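PDB 2QAS: stringent starvation protein B from Caulobacter vibrioides, which probably acts as a ClpX adaptor, tethering ssrA-tagged proteins and delivering them to the ClpXP protease for degradation. Local coordinates for residues Leu47-Lys52 and Ala108-Phe113. Residues are numbered along the deposited sequence; the frame is centred on the assembly and turned at random.
Sequences LYITFK and AALTRF
T50 and R112 sit opposite each other where segments 47-52 and 110-113 run antiparallel, their N-to-C directions 162° apart. T50 N gives R112 O a nearly straight hydrogen bond of 3.0 Å, while T50 O accepts T111 N at 2.9 Å and, weakly, R112 N at 3.4 Å. Two successive residues thus face one, the definition of a classic beta bulge, and the register slips by one before F51 pairs with L110. Beyond it K52 N donates a hydrogen bond to A109 O, which holds the pairing past the bulge. T111 OG1 hydrogen-bonds to E71 OE1. Strands 47-52 and 110-115 are the two inner strands of a four-stranded antiparallel sheet, between strands 71-76 and 120-123, with helix 16-35 across the face bearing L47, L110 and F113. On that face CG of F113 is carried anti to the backbone N (chi1 -176°), which sends the ring across toward I49 and L47: I49 CD1 meets its edge at CD1 and CE1, and its CZ lies 3.6 Å from L47 CD2. I49 CG2 touches L110 CG and CD1, 4.0 Å from each. On the other face CB of T50 packs 3.7 Å from CB of R112. T50 OG1 hydrogen-bonds to T73 OG1 and to a water that also reaches, weakly, Y48 O and R112 NH1.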
loop_
_atom_site.group_PDB
_atom_site.type_symbol
_atom_site.label_atom_id
_atom_site.label_comp_id
_atom_site.label_asym_id
_atom_site.label_seq_id
_atom_site.Cartn_x
_atom_site.Cartn_y
_atom_site.Cartn_z
ATOM N N LEU A 47 7.974 16.217 7.354
ATOM C CA LEU A 47 8.525 14.976 6.820
ATOM C C LEU A 47 10.003 14.928 6.485
ATOM O O LEU A 47 10.595 15.915 6.082
ATOM C CB LEU A 47 7.734 14.568 5.565
ATOM C CG LEU A 47 6.209 14.766 5.612
ATOM C CD1 LEU A 47 5.590 14.353 4.292
ATOM C CD2 LEU A 47 5.604 13.956 6.750
ATOM N N TYR A 48 10.581 13.745 6.656
ATOM C CA TYR A 48 11.967 13.494 6.315
ATOM C C TYR A 48 11.906 12.418 5.239
ATOM O O TYR A 48 11.451 11.305 5.492
ATOM C CB TYR A 48 12.757 12.978 7.514
ATOM C CG TYR A 48 13.201 14.064 8.464
ATOM C CD1 TYR A 48 12.311 14.648 9.365
ATOM C CD2 TYR A 48 14.514 14.545 8.427
ATOM C CE1 TYR A 48 12.708 15.688 10.206
ATOM C CE2 TYR A 48 14.927 15.584 9.263
ATOM C CZ TYR A 48 14.020 16.152 10.150
ATOM O OH TYR A 48 14.438 17.187 10.966
ATOM N N ILE A 49 12.337 12.764 4.035
ATOM C CA ILE A 49 12.329 11.832 2.922
ATOM C C ILE A 49 13.762 11.491 2.543
ATOM O O ILE A 49 14.576 12.386 2.319
ATOM C CB ILE A 49 11.673 12.453 1.662
ATOM C CG1 ILE A 49 10.304 13.037 2.000
ATOM C CG2 ILE A 49 11.567 11.413 0.570
ATOM C CD1 ILE A 49 9.358 12.036 2.515
ATOM N N THR A 50 14.083 10.204 2.465
ATOM C CA THR A 50 15.430 9.820 2.071
ATOM C C THR A 50 15.328 9.057 0.763
ATOM O O THR A 50 14.473 8.193 0.618
ATOM C CB THR A 50 16.098 8.936 3.133
ATOM O OG1 THR A 50 16.018 9.579 4.412
ATOM C CG2 THR A 50 17.558 8.710 2.783
ATOM N N PHE A 51 16.186 9.384 -0.195
ATOM C CA PHE A 51 16.156 8.714 -1.491
ATOM C C PHE A 51 17.528 8.475 -2.118
ATOM O O PHE A 51 18.528 9.108 -1.756
ATOM C CB PHE A 51 15.326 9.516 -2.485
ATOM C CG PHE A 51 15.903 10.868 -2.798
ATOM C CD1 PHE A 51 15.758 11.925 -1.906
ATOM C CD2 PHE A 51 16.599 11.081 -3.986
ATOM C CE1 PHE A 51 16.296 13.175 -2.192
ATOM C CE2 PHE A 51 17.145 12.324 -4.287
ATOM C CZ PHE A 51 16.994 13.379 -3.390
ATOM N N LYS A 52 17.544 7.569 -3.087
ATOM C CA LYS A 52 18.757 7.213 -3.806
ATOM C C LYS A 52 18.951 8.235 -4.916
ATOM O O LYS A 52 18.144 8.317 -5.834
ATOM C CB LYS A 52 18.615 5.806 -4.403
ATOM C CG LYS A 52 19.935 5.085 -4.641
ATOM C CD LYS A 52 20.571 4.634 -3.321
ATOM C CE LYS A 52 22.001 4.131 -3.530
ATOM N NZ LYS A 52 22.079 3.107 -4.615
ATOM N N ALA A 108 9.770 5.400 -6.332
ATOM C CA ALA A 108 10.587 4.199 -6.417
ATOM C C ALA A 108 11.983 4.439 -5.834
ATOM O O ALA A 108 12.628 3.515 -5.333
ATOM C CB ALA A 108 10.705 3.757 -7.865
ATOM N N ALA A 109 12.450 5.682 -5.892
ATOM C CA ALA A 109 13.776 6.000 -5.377
ATOM C C ALA A 109 13.813 6.071 -3.851
ATOM O O ALA A 109 14.879 5.982 -3.254
ATOM C CB ALA A 109 14.258 7.299 -5.978
ATOM N N LEU A 110 12.651 6.214 -3.224
ATOM C CA LEU A 110 12.572 6.311 -1.772
ATOM C C LEU A 110 13.154 5.132 -1.019
ATOM O O LEU A 110 13.024 3.985 -1.446
ATOM C CB LEU A 110 11.123 6.491 -1.336
ATOM C CG LEU A 110 10.645 7.930 -1.184
ATOM C CD1 LEU A 110 11.002 8.748 -2.411
ATOM C CD2 LEU A 110 9.150 7.903 -0.963
ATOM N N THR A 111 13.790 5.420 0.113
ATOM C CA THR A 111 14.361 4.370 0.937
ATOM C C THR A 111 13.960 4.568 2.395
ATOM O O THR A 111 14.067 3.653 3.207
ATOM C CB THR A 111 15.904 4.321 0.834
ATOM O OG1 THR A 111 16.470 5.452 1.494
ATOM C CG2 THR A 111 16.343 4.329 -0.620
ATOM N N ARG A 112 13.485 5.757 2.740
ATOM C CA ARG A 112 13.081 5.981 4.117
ATOM C C ARG A 112 12.090 7.127 4.250
ATOM O O ARG A 112 12.143 8.094 3.492
ATOM C CB ARG A 112 14.309 6.253 4.988
ATOM C CG ARG A 112 14.042 6.063 6.469
ATOM C CD ARG A 112 14.819 7.049 7.318
ATOM N NE ARG A 112 14.509 6.894 8.737
ATOM C CZ ARG A 112 14.758 7.816 9.666
ATOM N NH1 ARG A 112 15.324 8.971 9.322
ATOM N NH2 ARG A 112 14.438 7.587 10.938
ATOM N N PHE A 113 11.181 7.001 5.211
ATOM C CA PHE A 113 10.161 8.006 5.473
ATOM C C PHE A 113 10.038 8.158 6.979
ATOM O O PHE A 113 9.965 7.160 7.689
ATOM C CB PHE A 113 8.811 7.566 4.916
ATOM C CG PHE A 113 7.737 8.600 5.070
ATOM C CD1 PHE A 113 7.713 9.724 4.242
ATOM C CD2 PHE A 113 6.766 8.472 6.063
ATOM C CE1 PHE A 113 6.737 10.711 4.402
ATOM C CE2 PHE A 113 5.783 9.451 6.237
ATOM C CZ PHE A 113 5.770 10.575 5.403
HETATM O O HOH W 1 14.062 9.932 6.415
#